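Local coordinates for putative uncharacterized protein (Leishmania major, PDB 3M3I), which is of unknown function but belongs to the DUF985 family of the cupin superfamily, and forms a two-chain assembly, at residues E41-A46 against Y60-F65; T83-A88 against S175-P180. All blocks are in the same frame, centred on the assembly; numbering follows the deposited sequence.

Interaction 1: E41-A46 against Y60-F65; sequences EVVRSA and YTTIYF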
ATOM      1  N   GLU A  41       2.266   1.013 -13.664  1.00 66.43           N
ATOM      2  CA  GLU A  41       1.755   2.171 -12.954  1.00 67.18           C
ATOM      3  C   GLU A  41       0.241   2.021 -12.738  1.00 65.84           C
ATOM      4  O   GLU A  41      -0.457   1.433 -13.555  1.00 65.35           O
ATOM      5  CB  GLU A  41       2.095   3.459 -13.719  1.00 70.28           C
ATOM      6  CG  GLU A  41       3.603   3.710 -13.831  1.00 72.68           C
ATOM      7  CD  GLU A  41       3.964   5.007 -14.568  1.00 77.22           C
ATOM      8  OE1 GLU A  41       3.252   6.024 -14.394  1.00 78.79           O
ATOM      9  OE2 GLU A  41       4.977   5.023 -15.313  1.00 79.89           O
ATOM     10  N   VAL A  42      -0.246   2.521 -11.607  1.00 65.97           N
ATOM     11  CA  VAL A  42      -1.656   2.462 -11.276  1.00 65.27           C
ATOM     12  C   VAL A  42      -2.135   3.881 -11.094  1.00 66.92           C
ATOM     13  O   VAL A  42      -2.817   4.404 -11.960  1.00 67.22           O
ATOM     14  CB  VAL A  42      -1.918   1.589 -10.031  1.00 64.85           C
ATOM     15  CG1 VAL A  42      -3.398   1.335  -9.853  1.00 64.72           C
ATOM     16  CG2 VAL A  42      -1.169   0.270 -10.168  1.00 63.96           C
ATOM     17  N   VAL A  43      -1.745   4.527 -10.000  1.00 77.44           N
ATOM     18  CA  VAL A  43      -2.119   5.914  -9.788  1.00 76.16           C
ATOM     19  C   VAL A  43      -0.943   6.791  -9.423  1.00 74.37           C
ATOM     20  O   VAL A  43       0.073   6.328  -8.910  1.00 73.37           O
ATOM     21  CB  VAL A  43      -3.218   6.078  -8.720  1.00 74.82           C
ATOM     22  CG1 VAL A  43      -4.410   5.187  -9.059  1.00 76.99           C
ATOM     23  CG2 VAL A  43      -2.678   5.777  -7.336  1.00 72.59           C
ATOM     24  N   ARG A  44      -1.142   8.074  -9.702  1.00 74.50           N
ATOM     25  CA  ARG A  44      -0.209   9.144  -9.418  1.00 73.27           C
ATOM     26  C   ARG A  44      -1.008  10.338  -8.839  1.00 72.35           C
ATOM     27  O   ARG A  44      -1.864  10.899  -9.513  1.00 74.40           O
ATOM     28  CB  ARG A  44       0.510   9.529 -10.725  1.00 76.12           C
ATOM     29  CG  ARG A  44       1.806   8.736 -10.967  1.00 76.72           C
ATOM     30  CD  ARG A  44       2.024   8.274 -12.405  1.00 80.86           C
ATOM     31  NE  ARG A  44       2.337   9.371 -13.323  1.00 83.72           N
ATOM     32  CZ  ARG A  44       3.512   9.999 -13.402  1.00 84.35           C
ATOM     33  NH1 ARG A  44       4.523   9.672 -12.594  1.00 82.10           N
ATOM     34  NH2 ARG A  44       3.672  10.977 -14.295  1.00 87.83           N
ATOM     35  N   SER A  45      -0.741  10.701  -7.590  1.00 69.85           N
ATOM     36  CA  SER A  45      -1.370  11.873  -6.952  1.00 69.31           C
ATOM     37  C   SER A  45      -1.522  13.083  -7.876  1.00 71.49           C
ATOM     38  O   SER A  45      -0.605  13.443  -8.603  1.00 72.57           O
ATOM     39  CB  SER A  45      -0.557  12.310  -5.718  1.00 67.01           C
ATOM     40  OG  SER A  45      -1.133  13.463  -5.079  1.00 66.91           O
ATOM     41  N   ALA A  46      -2.687  13.719  -7.820  1.00 72.75           N
ATOM     42  CA  ALA A  46      -2.914  14.981  -8.516  1.00 75.41           C
ATOM     43  C   ALA A  46      -2.063  16.108  -7.920  1.00 74.36           C
ATOM     44  O   ALA A  46      -1.695  17.044  -8.624  1.00 76.69           O
ATOM     45  CB  ALA A  46      -4.385  15.347  -8.452  1.00 77.34           C
ATOM     46  N   TYR A  60       2.420  11.005  -3.978  1.00 60.11           N
ATOM     47  CA  TYR A  60       2.721   9.583  -4.054  1.00 59.36           C
ATOM     48  C   TYR A  60       2.521   9.084  -5.478  1.00 58.30           C
ATOM     49  O   TYR A  60       1.852   9.719  -6.283  1.00 58.49           O
ATOM     50  CB  TYR A  60       1.823   8.789  -3.114  1.00 60.41           C
ATOM     51  CG  TYR A  60       0.374   8.783  -3.543  1.00 60.82           C
ATOM     52  CD1 TYR A  60      -0.141   7.760  -4.313  1.00 60.12           C
ATOM     53  CD2 TYR A  60      -0.475   9.814  -3.191  1.00 62.34           C
ATOM     54  CE1 TYR A  60      -1.454   7.769  -4.718  1.00 60.88           C
ATOM     55  CE2 TYR A  60      -1.804   9.825  -3.598  1.00 63.33           C
ATOM     56  CZ  TYR A  60      -2.282   8.798  -4.365  1.00 62.57           C
ATOM     57  OH  TYR A  60      -3.596   8.804  -4.768  1.00 63.93           O
ATOM     58  N   THR A  61       3.123   7.939  -5.759  1.00 57.69           N
ATOM     59  CA  THR A  61       2.918   7.181  -6.972  1.00 57.08           C
ATOM     60  C   THR A  61       2.825   5.746  -6.506  1.00 57.16           C
ATOM     61  O   THR A  61       3.463   5.386  -5.529  1.00 57.75           O
ATOM     62  CB  THR A  61       4.090   7.353  -7.964  1.00 56.83           C
ATOM     63  OG1 THR A  61       5.316   6.994  -7.337  1.00 57.09           O
ATOM     64  CG2 THR A  61       4.202   8.798  -8.460  1.00 57.12           C
ATOM     65  N   THR A  62       2.002   4.931  -7.168  1.00 56.96           N
ATOM     66  CA  THR A  62       1.856   3.512  -6.785  1.00 57.24           C
ATOM     67  C   THR A  62       2.041   2.609  -7.989  1.00 56.92           C
ATOM     68  O   THR A  62       1.903   3.051  -9.134  1.00 56.67           O
ATOM     69  CB  THR A  62       0.472   3.165  -6.145  1.00 57.88           C
ATOM     70  OG1 THR A  62      -0.464   2.847  -7.179  1.00 57.63           O
ATOM     71  CG2 THR A  62      -0.076   4.306  -5.289  1.00 58.65           C
ATOM     72  N   ILE A  63       2.352   1.342  -7.713  1.00 57.41           N
ATOM     73  CA  ILE A  63       2.527   0.325  -8.750  1.00 57.55           C
ATOM     74  C   ILE A  63       2.174  -1.056  -8.237  1.00 58.30           C
ATOM     75  O   ILE A  63       2.141  -1.297  -7.045  1.00 59.06           O
ATOM     76  CB  ILE A  63       3.986   0.261  -9.291  1.00 58.11           C
ATOM     77  CG1 ILE A  63       4.957  -0.231  -8.225  1.00 59.30           C
ATOM     78  CG2 ILE A  63       4.460   1.615  -9.816  1.00 57.71           C
ATOM     79  CD1 ILE A  63       6.313  -0.618  -8.787  1.00 60.61           C
ATOM     80  N   TYR A  64       1.880  -1.955  -9.170  1.00 58.45           N
ATOM     81  CA  TYR A  64       1.875  -3.376  -8.910  1.00 59.50           C
ATOM     82  C   TYR A  64       3.272  -3.900  -9.252  1.00 60.69           C
ATOM     83  O   TYR A  64       3.800  -3.592 -10.299  1.00 60.64           O
ATOM     84  CB  TYR A  64       0.864  -4.057  -9.791  1.00 59.36           C
ATOM     85  CG  TYR A  64      -0.591  -3.842  -9.432  1.00 58.97           C
ATOM     86  CD1 TYR A  64      -1.119  -4.326  -8.238  1.00 59.71           C
ATOM     87  CD2 TYR A  64      -1.449  -3.211 -10.310  1.00 58.50           C
ATOM     88  CE1 TYR A  64      -2.459  -4.163  -7.932  1.00 59.88           C
ATOM     89  CE2 TYR A  64      -2.781  -3.039 -10.009  1.00 58.74           C
ATOM     90  CZ  TYR A  64      -3.285  -3.519  -8.828  1.00 59.38           C
ATOM     91  OH  TYR A  64      -4.624  -3.350  -8.543  1.00 60.10           O
ATOM     92  N   PHE A  65       3.879  -4.676  -8.368  1.00 70.04           N
ATOM     93  CA  PHE A  65       5.183  -5.256  -8.646  1.00 69.82           C
ATOM     94  C   PHE A  65       5.162  -6.764  -8.444  1.00 70.30           C
ATOM     95  O   PHE A  65       4.776  -7.230  -7.383  1.00 70.07           O
ATOM     96  CB  PHE A  65       6.252  -4.624  -7.755  1.00 68.73           C
ATOM     97  CG  PHE A  65       7.628  -5.097  -8.067  1.00 68.68           C
ATOM     98  CD1 PHE A  65       8.325  -4.574  -9.143  1.00 69.20           C
ATOM     99  CD2 PHE A  65       8.215  -6.095  -7.320  1.00 68.48           C
ATOM    100  CE1 PHE A  65       9.598  -5.023  -9.448  1.00 69.51           C
ATOM    101  CE2 PHE A  65       9.491  -6.546  -7.616  1.00 68.73           C
ATOM    102  CZ  PHE A  65      10.178  -6.011  -8.688  1.00 69.26           C
TER

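Interaction 2: T83-A88 against S175-P180; sequences TWMYHA and SCIVSP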
ATOM      1  N   THR A  83       6.962   1.753   0.190  1.00 71.00           N
ATOM      2  CA  THR A  83       6.225   0.835   1.048  1.00 71.49           C
ATOM      3  C   THR A  83       5.706  -0.334   0.217  1.00 70.43           C
ATOM      4  O   THR A  83       5.060  -0.122  -0.807  1.00 70.26           O
ATOM      5  CB  THR A  83       5.039   1.558   1.769  1.00 73.55           C
ATOM      6  OG1 THR A  83       5.545   2.593   2.627  1.00 75.04           O
ATOM      7  CG2 THR A  83       4.240   0.587   2.589  1.00 74.35           C
ATOM      8  N   TRP A  84       5.982  -1.550   0.689  1.00 68.94           N
ATOM      9  CA  TRP A  84       5.666  -2.806  -0.002  1.00 67.06           C
ATOM     10  C   TRP A  84       4.540  -3.583   0.689  1.00 66.79           C
ATOM     11  O   TRP A  84       4.706  -3.980   1.819  1.00 66.45           O
ATOM     12  CB  TRP A  84       6.911  -3.692   0.004  1.00 64.94           C
ATOM     13  CG  TRP A  84       8.008  -3.143  -0.806  1.00 65.32           C
ATOM     14  CD1 TRP A  84       8.716  -2.005  -0.566  1.00 66.58           C
ATOM     15  CD2 TRP A  84       8.544  -3.710  -2.000  1.00 65.08           C
ATOM     16  NE1 TRP A  84       9.657  -1.818  -1.544  1.00 67.06           N
ATOM     17  CE2 TRP A  84       9.570  -2.848  -2.444  1.00 66.31           C
ATOM     18  CE3 TRP A  84       8.249  -4.855  -2.746  1.00 64.48           C
ATOM     19  CZ2 TRP A  84      10.302  -3.090  -3.595  1.00 67.14           C
ATOM     20  CZ3 TRP A  84       8.984  -5.108  -3.890  1.00 65.33           C
ATOM     21  CH2 TRP A  84      10.003  -4.224  -4.307  1.00 66.74           C
ATOM     22  N   MET A  85       3.433  -3.840  -0.012  1.00 67.29           N
ATOM     23  CA  MET A  85       2.250  -4.518   0.544  1.00 67.50           C
ATOM     24  C   MET A  85       2.017  -5.869  -0.129  1.00 65.89           C
ATOM     25  O   MET A  85       1.805  -5.901  -1.322  1.00 66.04           O
ATOM     26  CB  MET A  85       0.990  -3.689   0.295  1.00 70.02           C
ATOM     27  CG  MET A  85       0.592  -2.738   1.391  1.00 72.60           C
ATOM     28  SD  MET A  85       1.360  -1.121   1.371  1.00 74.95           S
ATOM     29  CE  MET A  85       1.371  -0.662  -0.360  1.00 75.72           C
ATOM     30  N   TYR A  86       1.994  -6.955   0.644  1.00 65.10           N
ATOM     31  CA  TYR A  86       1.759  -8.296   0.124  1.00 64.22           C
ATOM     32  C   TYR A  86       0.303  -8.529  -0.366  1.00 65.09           C
ATOM     33  O   TYR A  86      -0.648  -8.219   0.334  1.00 66.41           O
ATOM     34  CB  TYR A  86       2.110  -9.347   1.189  1.00 64.12           C
ATOM     35  CG  TYR A  86       1.737 -10.757   0.783  1.00 64.07           C
ATOM     36  CD1 TYR A  86       0.439 -11.240   0.987  1.00 65.13           C
ATOM     37  CD2 TYR A  86       2.667 -11.602   0.166  1.00 63.45           C
ATOM     38  CE1 TYR A  86       0.084 -12.532   0.616  1.00 65.49           C
ATOM     39  CE2 TYR A  86       2.318 -12.910  -0.217  1.00 64.10           C
ATOM     40  CZ  TYR A  86       1.022 -13.358   0.005  1.00 65.04           C
ATOM     41  OH  TYR A  86       0.646 -14.618  -0.378  1.00 66.03           O
ATOM     42  N   HIS A  87       0.161  -9.101  -1.567  1.00 64.74           N
ATOM     43  CA  HIS A  87      -1.148  -9.429  -2.158  1.00 65.62           C
ATOM     44  C   HIS A  87      -1.337 -10.926  -2.389  1.00 65.28           C
ATOM     45  O   HIS A  87      -2.393 -11.465  -2.064  1.00 65.99           O
ATOM     46  CB  HIS A  87      -1.331  -8.713  -3.495  1.00 66.61           C
ATOM     47  CG  HIS A  87      -1.547  -7.238  -3.374  1.00 68.11           C
ATOM     48  ND1 HIS A  87      -2.347  -6.680  -2.404  1.00 69.23           N
ATOM     49  CD2 HIS A  87      -1.108  -6.209  -4.135  1.00 69.48           C
ATOM     50  CE1 HIS A  87      -2.376  -5.369  -2.557  1.00 71.19           C
ATOM     51  NE2 HIS A  87      -1.633  -5.058  -3.600  1.00 71.37           N
ATOM     52  N   ALA A  88      -0.335 -11.583  -2.975  1.00 64.71           N
ATOM     53  CA  ALA A  88      -0.448 -13.005  -3.345  1.00 65.16           C
ATOM     54  C   ALA A  88       0.895 -13.719  -3.630  1.00 65.14           C
ATOM     55  O   ALA A  88       1.943 -13.088  -3.757  1.00 64.58           O
ATOM     56  CB  ALA A  88      -1.393 -13.169  -4.539  1.00 66.18           C
ATOM     57  N   SER A 175       2.026  -4.654  -4.066  1.00 77.54           N
ATOM     58  CA  SER A 175       1.908  -3.274  -4.483  1.00 79.15           C
ATOM     59  C   SER A 175       3.024  -2.504  -3.809  1.00 79.98           C
ATOM     60  O   SER A 175       3.383  -2.809  -2.679  1.00 79.19           O
ATOM     61  CB  SER A 175       0.554  -2.698  -4.087  1.00 79.14           C
ATOM     62  OG  SER A 175      -0.476  -3.271  -4.850  1.00 79.34           O
ATOM     63  N   CYS A 176       3.582  -1.526  -4.526  1.00 82.24           N
ATOM     64  CA  CYS A 176       4.551  -0.603  -3.967  1.00 84.08           C
ATOM     65  C   CYS A 176       4.034   0.829  -4.056  1.00 86.42           C
ATOM     66  O   CYS A 176       3.447   1.226  -5.059  1.00 87.72           O
ATOM     67  CB  CYS A 176       5.875  -0.710  -4.707  1.00 85.62           C
ATOM     68  SG  CYS A 176       6.572  -2.354  -4.758  1.00 83.35           S
ATOM     69  N   ILE A 177       4.264   1.611  -3.006  1.00 61.84           N
ATOM     70  CA  ILE A 177       3.929   3.040  -3.021  1.00 61.70           C
ATOM     71  C   ILE A 177       5.182   3.826  -2.689  1.00 60.76           C
ATOM     72  O   ILE A 177       5.770   3.597  -1.656  1.00 60.54           O
ATOM     73  CB  ILE A 177       2.822   3.358  -1.996  1.00 62.40           C
ATOM     74  CG1 ILE A 177       1.621   2.445  -2.221  1.00 63.56           C
ATOM     75  CG2 ILE A 177       2.368   4.799  -2.086  1.00 62.47           C
ATOM     76  CD1 ILE A 177       0.607   2.569  -1.119  1.00 64.43           C
ATOM     77  N   VAL A 178       5.610   4.718  -3.579  1.00 60.41           N
ATOM     78  CA  VAL A 178       6.721   5.615  -3.283  1.00 59.77           C
ATOM     79  C   VAL A 178       6.153   6.987  -2.954  1.00 60.00           C
ATOM     80  O   VAL A 178       5.310   7.487  -3.683  1.00 60.45           O
ATOM     81  CB  VAL A 178       7.724   5.708  -4.451  1.00 59.40           C
ATOM     82  CG1 VAL A 178       8.983   6.440  -4.002  1.00 58.92           C
ATOM     83  CG2 VAL A 178       8.069   4.327  -4.975  1.00 59.43           C
ATOM     84  N   SER A 179       6.574   7.558  -1.825  1.00 59.92           N
ATOM     85  CA  SER A 179       6.101   8.880  -1.376  1.00 60.29           C
ATOM     86  C   SER A 179       7.143   9.631  -0.546  1.00 60.18           C
ATOM     87  O   SER A 179       7.595   9.126   0.493  1.00 60.28           O
ATOM     88  CB  SER A 179       4.828   8.766  -0.549  1.00 61.03           C
ATOM     89  OG  SER A 179       4.496  10.016   0.037  1.00 61.50           O
ATOM     90  N   PRO A 180       7.520  10.850  -0.990  1.00 60.20           N
ATOM     91  CA  PRO A 180       7.078  11.518  -2.213  1.00 60.29           C
ATOM     92  C   PRO A 180       7.402  10.710  -3.484  1.00 59.90           C
ATOM     93  O   PRO A 180       8.297   9.875  -3.476  1.00 59.45           O
ATOM     94  CB  PRO A 180       7.835  12.857  -2.166  1.00 60.46           C
ATOM     95  CG  PRO A 180       8.067  13.094  -0.740  1.00 60.79           C
ATOM     96  CD  PRO A 180       8.361  11.747  -0.171  1.00 60.46           C
TER

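Interaction 1: E41-A46 against Y60-F65
The carbonyl oxygen of Val-43 accepts one hydrogen bond, from Thr-62 N at 3.0 Å and close to the line of the carbonyl, and a CA-H...O contact from Thr-61 CA at 3.5 Å. Ser-45 N donates to Tyr-60 O at 3.1 Å, whereas Val-42 N reaches Thr-62 O only weakly. Between Glu-41/Ile-63 and Arg-44/Thr-61 the register slips by one residue, a beta bulge that sets both Val-42 and Val-43 against Thr-62. Val-42 CB lies beside Thr-62 OG1, while Val-43 CG2 meets Thr-62 CG2 at 3.6 Å and touches the edge of the Tyr-60 ring at CE1. Tyr-60 CG lies between its backbone N and carbonyl carbon (chi1 68°), which brings the ring against Ser-45, whose N is 4.0 Å above the ring centre and whose CB touches CE2. Val-42 and Tyr-64 cross at about a right angle, CG2 touching CD2 at 3.5 Å. On the Glu-41 face, Arg-44 CG lies alongside Thr-61 CG2. Beta-branched residues suit strands, and threonine adds a hydroxyl: Thr-62 OG1 bonds to Gln-147 of the second subunit, as Tyr-60 OH does to Asp-81 of that subunit. Apolar packing within the sheet is thus joined to polar attachment across the dimer.

Interaction 2: T83-A88 against S175-P180
Met-85 and Ser-175 exchange a pair of backbone hydrogen bonds: Met-85 N donates to Ser-175 O at 2.9 Å in a nearly straight bond, and Ser-175 N returns one to Met-85 O at 3.0 Å. Thr-83 and Ile-177 form the second reciprocal pair, with Thr-83 N to Ile-177 O at 2.9 Å and Ile-177 N to Thr-83 O at the same length. Between them lies the non-hydrogen-bonded pair Trp-84/Cys-176, where Thr-83 O receives the CA-H of Cys-176, its CA 3.2 Å away. Beyond the ladder, His-87 NE2 bonds to Ser-175 OG, which lies near the imidazole plane; the modelled length of 2.5 Å is very short and its exact value doubtful. The other ring nitrogen, ND1, bonds to Tyr-86 O of the second subunit, and the two nitrogens give histidine one polar site toward Ser-175 and another toward that subunit.

The side chains pack on two faces. On one, Cys-176 SG stands 3.5 Å from the centroid of the six-membered ring of Trp-84, only 8° off the ring normal, a sulfur-aromatic contact. The chi1 of Cys-176, -55°, sets SG anti to its carbonyl carbon, the position from which this small polarisable thiol lies over the broad indole. On the other, the flexible chain of Met-85, bent at chi2 and chi3, brings CE to Ile-177 CD1 at 3.4 Å, and both side chains also meet their own counterparts in the second subunit.

His-87 and Ala-88 both face Leu-173, a classic beta bulge, and the chain turns a corner at Ala-88. Strand 81-87 lies between strands 172-179 and 147-150, strand 172-179 pairs in turn with 56-67, and the Trp-84 ring meets Phe-65 of 56-67, planes about 75° apart, and touches Leu-92 and Leu-94 of strand 92-98.

Overall arrangement
Both contacts are antiparallel pairings in one sheet, which runs from strand 38-44 through 56-67 and 172-179 to 81-87. Interaction 1 and interaction 2 adjoin where the middle two strands meet: Ile-63 N probably bonds to Cys-176 O, and Thr-61 O to Val-178 N. Interaction 2 lies deeper, its centre about 9 Å from the centre of the chain, against about 15 Å for the centre of interaction 1, and all its touching residues are buried; there a regular backbone ladder and a His-Ser pair are joined by sulfur, indole and aliphatic packing. Interaction 1 is mostly buried too, but includes the exposed Glu-41 and a register slip. Each reaches the second subunit, the first through hydroxyls, the second through histidine and apolar self-contacts.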